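Local atomic coordinates of glycosyl hydrolases family 2, sugar binding domain protein (PDB entry 6D1P), a protein that probably hydrolyses O-glycosidic bonds as a family 2 glycosyl hydrolase, acting as a beta-glucuronidase of a human gut bacterium. Residues K239-E249 against S255-Q267. Sequence-based numbering, arbitrary orientation.
Sequences KEFSLRVFSPE and SISSELTEISSYQ
Phe241 on strand 240-246 and Tyr266 on strand 263-267 approach each other from facing strands. Phe241 CB leaves its strand on the same face as Ser258 and Leu243; chi1 of 81° tucks CG in between its own backbone N and C, carrying the ring across toward Ser258, its partner on strand 255-259. CG and CD2 pass Ser258 O, CD2 also brings an edge of the ring to Leu260 CA at 4.0 Å, CE2 nears Glu259 O, and CZ ends 3.3 Å from Tyr266 OH. Tyr266 OH and Ser258 OG share a 3.0 Å hydrogen bond, with Ser258 OG at the edge of the tyrosine ring, in its plane. Strands 240-246 and 255-259 form an antiparallel beta hairpin in the immunoglobulin-like sandwich domain of this family, and 263-267 belongs to the facing sheet, where Phe228 meets the Phe241 ring edge-to-face. With the Phe241 ring cut back to an alanine, a gap would probably open between the sheets, and Tyr266 and Leu260 would lose an apolar neighbour. Two residues along, on the same face, Leu243 CD2 lies 4.2 Å from Tyr266 CD1. Paired bonds join Phe241 with Ser258 and Leu243 with Ile256; beyond them, Leu260 N donates almost straight to Lys239 O (3.1 Å, 174°). Lys239 CG runs alongside Leu260 CD1, while its NZ forms a salt bridge with Asp292.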
ATOM      1  N   LYS A 239      55.803 -12.857   9.594  1.00 59.92           N
ATOM      2  CA  LYS A 239      54.596 -13.469   9.036  1.00 62.90           C
ATOM      3  C   LYS A 239      54.557 -13.344   7.511  1.00 65.60           C
ATOM      4  O   LYS A 239      55.033 -12.357   6.947  1.00 68.18           O
ATOM      5  CB  LYS A 239      53.343 -12.834   9.649  1.00 63.04           C
ATOM      6  CG  LYS A 239      52.015 -13.287   9.024  1.00 64.82           C
ATOM      7  CD  LYS A 239      51.506 -14.614   9.605  1.00 66.66           C
ATOM      8  CE  LYS A 239      50.199 -14.412  10.384  1.00 60.20           C
ATOM      9  NZ  LYS A 239      49.818 -15.593  11.217  1.00 58.29           N
ATOM     10  N   GLU A 240      53.993 -14.351   6.841  1.00 63.03           N
ATOM     11  CA  GLU A 240      53.874 -14.347   5.390  1.00 60.77           C
ATOM     12  C   GLU A 240      52.542 -14.978   4.981  1.00 61.13           C
ATOM     13  O   GLU A 240      51.708 -15.329   5.827  1.00 57.01           O
ATOM     14  CB  GLU A 240      55.067 -15.062   4.746  1.00 61.72           C
ATOM     15  CG  GLU A 240      55.549 -16.268   5.519  1.00 68.10           C
ATOM     16  CD  GLU A 240      56.496 -17.134   4.708  1.00 71.26           C
ATOM     17  OE1 GLU A 240      57.134 -16.604   3.768  1.00 64.73           O
ATOM     18  OE2 GLU A 240      56.590 -18.348   5.009  1.00 74.26           O
ATOM     19  N   PHE A 241      52.351 -15.108   3.665  1.00 57.99           N
ATOM     20  CA  PHE A 241      51.104 -15.558   3.058  1.00 52.70           C
ATOM     21  C   PHE A 241      51.412 -16.073   1.660  1.00 53.93           C
ATOM     22  O   PHE A 241      52.427 -15.715   1.063  1.00 55.82           O
ATOM     23  CB  PHE A 241      50.055 -14.431   2.993  1.00 57.37           C
ATOM     24  CG  PHE A 241      50.236 -13.479   1.822  1.00 56.85           C
ATOM     25  CD1 PHE A 241      49.691 -13.768   0.571  1.00 50.56           C
ATOM     26  CD2 PHE A 241      50.928 -12.284   1.982  1.00 57.18           C
ATOM     27  CE1 PHE A 241      49.853 -12.901  -0.494  1.00 47.97           C
ATOM     28  CE2 PHE A 241      51.095 -11.412   0.915  1.00 55.30           C
ATOM     29  CZ  PHE A 241      50.556 -11.719  -0.322  1.00 51.05           C
ATOM     30  N   SER A 242      50.501 -16.884   1.125  1.00 51.35           N
ATOM     31  CA  SER A 242      50.748 -17.588  -0.122  1.00 51.90           C
ATOM     32  C   SER A 242      49.855 -17.092  -1.251  1.00 52.74           C
ATOM     33  O   SER A 242      48.800 -16.494  -1.030  1.00 53.19           O
ATOM     34  CB  SER A 242      50.545 -19.093   0.045  1.00 54.36           C
ATOM     35  OG  SER A 242      50.833 -19.743  -1.181  1.00 57.64           O
ATOM     36  N   LEU A 243      50.281 -17.411  -2.476  1.00 50.88           N
ATOM     37  CA  LEU A 243      49.633 -16.922  -3.692  1.00 49.88           C
ATOM     38  C   LEU A 243      49.928 -17.915  -4.812  1.00 51.60           C
ATOM     39  O   LEU A 243      51.092 -18.067  -5.198  1.00 54.86           O
ATOM     40  CB  LEU A 243      50.161 -15.541  -4.046  1.00 49.03           C
ATOM     41  CG  LEU A 243      49.302 -14.671  -4.951  1.00 49.27           C
ATOM     42  CD1 LEU A 243      48.153 -14.133  -4.134  1.00 50.32           C
ATOM     43  CD2 LEU A 243      50.120 -13.552  -5.527  1.00 51.71           C
ATOM     44  N   ARG A 244      48.892 -18.577  -5.340  1.00 47.38           N
ATOM     45  CA  ARG A 244      49.068 -19.556  -6.409  1.00 46.30           C
ATOM     46  C   ARG A 244      48.130 -19.261  -7.572  1.00 46.66           C
ATOM     47  O   ARG A 244      46.975 -18.880  -7.366  1.00 53.91           O
ATOM     48  CB  ARG A 244      48.819 -20.976  -5.905  1.00 48.81           C
ATOM     49  CG  ARG A 244      49.767 -21.431  -4.817  1.00 52.15           C
ATOM     50  CD  ARG A 244      49.488 -22.882  -4.425  1.00 62.60           C
ATOM     51  NE  ARG A 244      49.207 -23.000  -2.995  1.00 71.49           N
ATOM     52  CZ  ARG A 244      50.142 -23.140  -2.058  1.00 69.50           C
ATOM     53  NH1 ARG A 244      51.423 -23.186  -2.410  1.00 67.84           N
ATOM     54  NH2 ARG A 244      49.801 -23.234  -0.774  1.00 66.58           N
ATOM     55  N   VAL A 245      48.623 -19.457  -8.791  1.00 41.35           N
ATOM     56  CA  VAL A 245      47.854 -19.219 -10.008  1.00 43.83           C
ATOM     57  C   VAL A 245      47.697 -20.535 -10.754  1.00 49.29           C
ATOM     58  O   VAL A 245      48.694 -21.139 -11.163  1.00 54.02           O
ATOM     59  CB  VAL A 245      48.516 -18.172 -10.912  1.00 39.56           C
ATOM     60  CG1 VAL A 245      47.799 -18.120 -12.240  1.00 39.83           C
ATOM     61  CG2 VAL A 245      48.479 -16.815 -10.249  1.00 45.78           C
ATOM     62  N   PHE A 246      46.449 -20.955 -10.965  1.00 47.26           N
ATOM     63  CA  PHE A 246      46.137 -22.223 -11.613  1.00 47.33           C
ATOM     64  C   PHE A 246      45.599 -22.006 -13.020  1.00 44.45           C
ATOM     65  O   PHE A 246      44.839 -21.069 -13.265  1.00 45.14           O
ATOM     66  CB  PHE A 246      45.114 -23.011 -10.800  1.00 46.66           C
ATOM     67  CG  PHE A 246      45.573 -23.335  -9.412  1.00 50.83           C
ATOM     68  CD1 PHE A 246      46.286 -24.499  -9.158  1.00 47.90           C
ATOM     69  CD2 PHE A 246      45.295 -22.474  -8.358  1.00 47.59           C
ATOM     70  CE1 PHE A 246      46.709 -24.799  -7.875  1.00 47.66           C
ATOM     71  CE2 PHE A 246      45.719 -22.765  -7.077  1.00 49.37           C
ATOM     72  CZ  PHE A 246      46.425 -23.932  -6.831  1.00 51.68           C
ATOM     73  N   SER A 247      45.983 -22.898 -13.934  1.00 48.69           N
ATOM     74  CA  SER A 247      45.547 -22.837 -15.322  1.00 47.20           C
ATOM     75  C   SER A 247      44.059 -23.156 -15.419  1.00 45.50           C
ATOM     76  O   SER A 247      43.448 -23.619 -14.456  1.00 45.84           O
ATOM     77  CB  SER A 247      46.347 -23.820 -16.168  1.00 48.11           C
ATOM     78  OG  SER A 247      45.873 -25.144 -15.971  1.00 50.36           O
ATOM     79  N   PRO A 248      43.438 -22.916 -16.588  1.00 45.46           N
ATOM     80  CA  PRO A 248      42.041 -23.343 -16.781  1.00 47.48           C
ATOM     81  C   PRO A 248      41.849 -24.852 -16.699  1.00 54.60           C
ATOM     82  O   PRO A 248      40.729 -25.351 -16.871  1.00 54.27           O
ATOM     83  CB  PRO A 248      41.691 -22.814 -18.181  1.00 44.80           C
ATOM     84  CG  PRO A 248      42.951 -22.229 -18.741  1.00 46.53           C
ATOM     85  CD  PRO A 248      43.868 -21.945 -17.609  1.00 45.87           C
ATOM     86  N   GLU A 249      42.930 -25.587 -16.427  1.00 54.05           N
ATOM     87  CA  GLU A 249      42.886 -27.029 -16.226  1.00 57.30           C
ATOM     88  C   GLU A 249      43.147 -27.445 -14.788  1.00 54.26           C
ATOM     89  O   GLU A 249      43.072 -28.637 -14.478  1.00 58.30           O
ATOM     90  CB  GLU A 249      43.904 -27.710 -17.136  1.00 55.21           C
ATOM     91  CG  GLU A 249      44.137 -26.957 -18.401  1.00 55.36           C
ATOM     92  CD  GLU A 249      43.043 -27.210 -19.385  1.00 61.62           C
ATOM     93  OE1 GLU A 249      42.116 -27.978 -19.039  1.00 59.15           O
ATOM     94  OE2 GLU A 249      43.117 -26.658 -20.503  1.00 66.93           O
ATOM     95  N   SER A 255      53.711 -19.871  -8.628  1.00 53.93           N
ATOM     96  CA  SER A 255      53.447 -19.851  -7.197  1.00 55.04           C
ATOM     97  C   SER A 255      54.401 -18.870  -6.532  1.00 61.14           C
ATOM     98  O   SER A 255      55.527 -18.652  -7.001  1.00 57.73           O
ATOM     99  CB  SER A 255      53.584 -21.247  -6.569  1.00 53.34           C
ATOM    100  OG  SER A 255      53.374 -21.214  -5.162  1.00 57.48           O
ATOM    101  N   ILE A 256      53.922 -18.266  -5.439  1.00 59.91           N
ATOM    102  CA  ILE A 256      54.665 -17.287  -4.655  1.00 55.39           C
ATOM    103  C   ILE A 256      54.284 -17.469  -3.195  1.00 55.70           C
ATOM    104  O   ILE A 256      53.147 -17.817  -2.866  1.00 58.40           O
ATOM    105  CB  ILE A 256      54.389 -15.820  -5.095  1.00 53.73           C
ATOM    106  CG1 ILE A 256      54.794 -15.581  -6.555  1.00 57.80           C
ATOM    107  CG2 ILE A 256      55.119 -14.834  -4.187  1.00 56.85           C
ATOM    108  CD1 ILE A 256      54.295 -14.265  -7.150  1.00 55.89           C
ATOM    109  N   SER A 257      55.253 -17.269  -2.317  1.00 56.06           N
ATOM    110  CA  SER A 257      54.988 -16.929  -0.931  1.00 58.88           C
ATOM    111  C   SER A 257      55.639 -15.582  -0.669  1.00 61.21           C
ATOM    112  O   SER A 257      56.713 -15.296  -1.205  1.00 62.86           O
ATOM    113  CB  SER A 257      55.531 -17.977   0.027  1.00 61.18           C
ATOM    114  OG  SER A 257      55.834 -17.375   1.270  1.00 64.83           O
ATOM    115  N   SER A 258      54.988 -14.741   0.129  1.00 61.40           N
ATOM    116  CA  SER A 258      55.497 -13.395   0.335  1.00 59.11           C
ATOM    117  C   SER A 258      55.164 -12.921   1.736  1.00 62.81           C
ATOM    118  O   SER A 258      54.204 -13.376   2.358  1.00 61.32           O
ATOM    119  CB  SER A 258      54.934 -12.416  -0.702  1.00 63.84           C
ATOM    120  OG  SER A 258      55.680 -11.211  -0.716  1.00 68.01           O
ATOM    121  N   GLU A 259      55.981 -11.991   2.223  1.00 63.33           N
ATOM    122  CA  GLU A 259      55.759 -11.428   3.542  1.00 65.13           C
ATOM    123  C   GLU A 259      54.491 -10.582   3.549  1.00 62.88           C
ATOM    124  O   GLU A 259      54.149  -9.913   2.569  1.00 55.00           O
ATOM    125  CB  GLU A 259      56.961 -10.586   3.976  1.00 66.59           C
ATOM    126  CG  GLU A 259      56.957 -10.237   5.461  1.00 72.50           C
ATOM    127  CD  GLU A 259      57.953  -9.144   5.830  1.00 83.93           C
ATOM    128  OE1 GLU A 259      58.244  -8.989   7.041  1.00 83.72           O
ATOM    129  OE2 GLU A 259      58.437  -8.436   4.917  1.00 84.37           O
ATOM    130  N   LEU A 260      53.790 -10.619   4.676  1.00 64.62           N
ATOM    131  CA  LEU A 260      52.521  -9.918   4.815  1.00 60.82           C
ATOM    132  C   LEU A 260      52.802  -8.443   5.054  1.00 62.06           C
ATOM    133  O   LEU A 260      53.302  -8.067   6.119  1.00 64.96           O
ATOM    134  CB  LEU A 260      51.720 -10.523   5.963  1.00 60.21           C
ATOM    135  CG  LEU A 260      50.212 -10.284   6.073  1.00 63.25           C
ATOM    136  CD1 LEU A 260      49.684 -11.097   7.238  1.00 56.41           C
ATOM    137  CD2 LEU A 260      49.843  -8.810   6.252  1.00 63.53           C
ATOM    138  N   THR A 261      52.472  -7.602   4.072  1.00 60.56           N
ATOM    139  CA  THR A 261      52.562  -6.155   4.215  1.00 62.23           C
ATOM    140  C   THR A 261      51.265  -5.523   3.721  1.00 63.10           C
ATOM    141  O   THR A 261      50.577  -6.092   2.866  1.00 58.85           O
ATOM    142  CB  THR A 261      53.767  -5.580   3.458  1.00 56.94           C
ATOM    143  OG1 THR A 261      53.889  -4.184   3.756  1.00 70.79           O
ATOM    144  CG2 THR A 261      53.602  -5.756   1.969  1.00 56.59           C
ATOM    145  N   GLU A 262      50.944  -4.333   4.258  1.00 62.74           N
ATOM    146  CA  GLU A 262      49.583  -3.798   4.143  1.00 62.61           C
ATOM    147  C   GLU A 262      49.118  -3.743   2.695  1.00 59.77           C
ATOM    148  O   GLU A 262      48.000  -4.160   2.374  1.00 54.00           O
ATOM    149  CB  GLU A 262      49.471  -2.410   4.778  1.00 59.15           C
ATOM    150  CG  GLU A 262      48.013  -1.931   4.780  1.00 66.82           C
ATOM    151  CD  GLU A 262      47.820  -0.509   5.263  1.00 73.54           C
ATOM    152  OE1 GLU A 262      47.320  -0.334   6.397  1.00 76.70           O
ATOM    153  OE2 GLU A 262      48.150   0.433   4.506  1.00 75.19           O
ATOM    154  N   ILE A 263      49.958  -3.232   1.807  1.00 61.80           N
ATOM    155  CA  ILE A 263      49.707  -3.339   0.379  1.00 58.09           C
ATOM    156  C   ILE A 263      50.919  -4.001  -0.255  1.00 61.43           C
ATOM    157  O   ILE A 263      52.066  -3.719   0.111  1.00 61.74           O
ATOM    158  CB  ILE A 263      49.386  -1.971  -0.265  1.00 59.53           C
ATOM    159  CG1 ILE A 263      48.932  -2.150  -1.722  1.00 61.21           C
ATOM    160  CG2 ILE A 263      50.564  -1.021  -0.149  1.00 64.85           C
ATOM    161  CD1 ILE A 263      47.508  -2.686  -1.892  1.00 58.59           C
ATOM    162  N   SER A 264      50.653  -4.923  -1.177  1.00 64.46           N
ATOM    163  CA  SER A 264      51.672  -5.708  -1.848  1.00 59.49           C
ATOM    164  C   SER A 264      51.390  -5.700  -3.342  1.00 63.74           C
ATOM    165  O   SER A 264      50.287  -5.364  -3.784  1.00 65.95           O
ATOM    166  CB  SER A 264      51.689  -7.148  -1.331  1.00 63.62           C
ATOM    167  OG  SER A 264      51.430  -7.201   0.061  1.00 65.59           O
ATOM    168  N   SER A 265      52.396  -6.082  -4.121  1.00 61.18           N
ATOM    169  CA  SER A 265      52.238  -6.146  -5.564  1.00 57.46           C
ATOM    170  C   SER A 265      53.164  -7.221  -6.100  1.00 61.96           C
ATOM    171  O   SER A 265      54.277  -7.402  -5.597  1.00 62.09           O
ATOM    172  CB  SER A 265      52.533  -4.799  -6.223  1.00 57.98           C
ATOM    173  OG  SER A 265      51.715  -3.785  -5.669  1.00 60.82           O
ATOM    174  N   TYR A 266      52.683  -7.943  -7.107  1.00 55.03           N
ATOM    175  CA  TYR A 266      53.393  -9.080  -7.663  1.00 52.44           C
ATOM    176  C   TYR A 266      53.073  -9.135  -9.142  1.00 54.61           C
ATOM    177  O   TYR A 266      51.936  -8.865  -9.536  1.00 50.89           O
ATOM    178  CB  TYR A 266      52.988 -10.388  -6.974  1.00 58.90           C
ATOM    179  CG  TYR A 266      53.017 -10.275  -5.465  1.00 63.86           C
ATOM    180  CD1 TYR A 266      51.888  -9.871  -4.757  1.00 60.88           C
ATOM    181  CD2 TYR A 266      54.182 -10.535  -4.753  1.00 63.95           C
ATOM    182  CE1 TYR A 266      51.912  -9.750  -3.390  1.00 62.33           C
ATOM    183  CE2 TYR A 266      54.215 -10.416  -3.380  1.00 69.04           C
ATOM    184  CZ  TYR A 266      53.078 -10.020  -2.700  1.00 66.84           C
ATOM    185  OH  TYR A 266      53.104  -9.902  -1.327  1.00 66.30           O
ATOM    186  N   GLN A 267      54.072  -9.461  -9.962  1.00 52.82           N
ATOM    187  CA  GLN A 267      53.860  -9.546 -11.400  1.00 53.57           C
ATOM    188  C   GLN A 267      54.473 -10.828 -11.941  1.00 50.67           C
ATOM    189  O   GLN A 267      55.681 -11.048 -11.816  1.00 50.49           O
ATOM    190  CB  GLN A 267      54.419  -8.323 -12.118  1.00 52.79           C
ATOM    191  CG  GLN A 267      53.804  -8.160 -13.487  1.00 54.84           C
ATOM    192  CD  GLN A 267      54.462  -7.061 -14.262  1.00 65.88           C
ATOM    193  OE1 GLN A 267      55.086  -7.303 -15.296  1.00 70.36           O
ATOM    194  NE2 GLN A 267      54.345  -5.838 -13.763  1.00 69.12           N
TER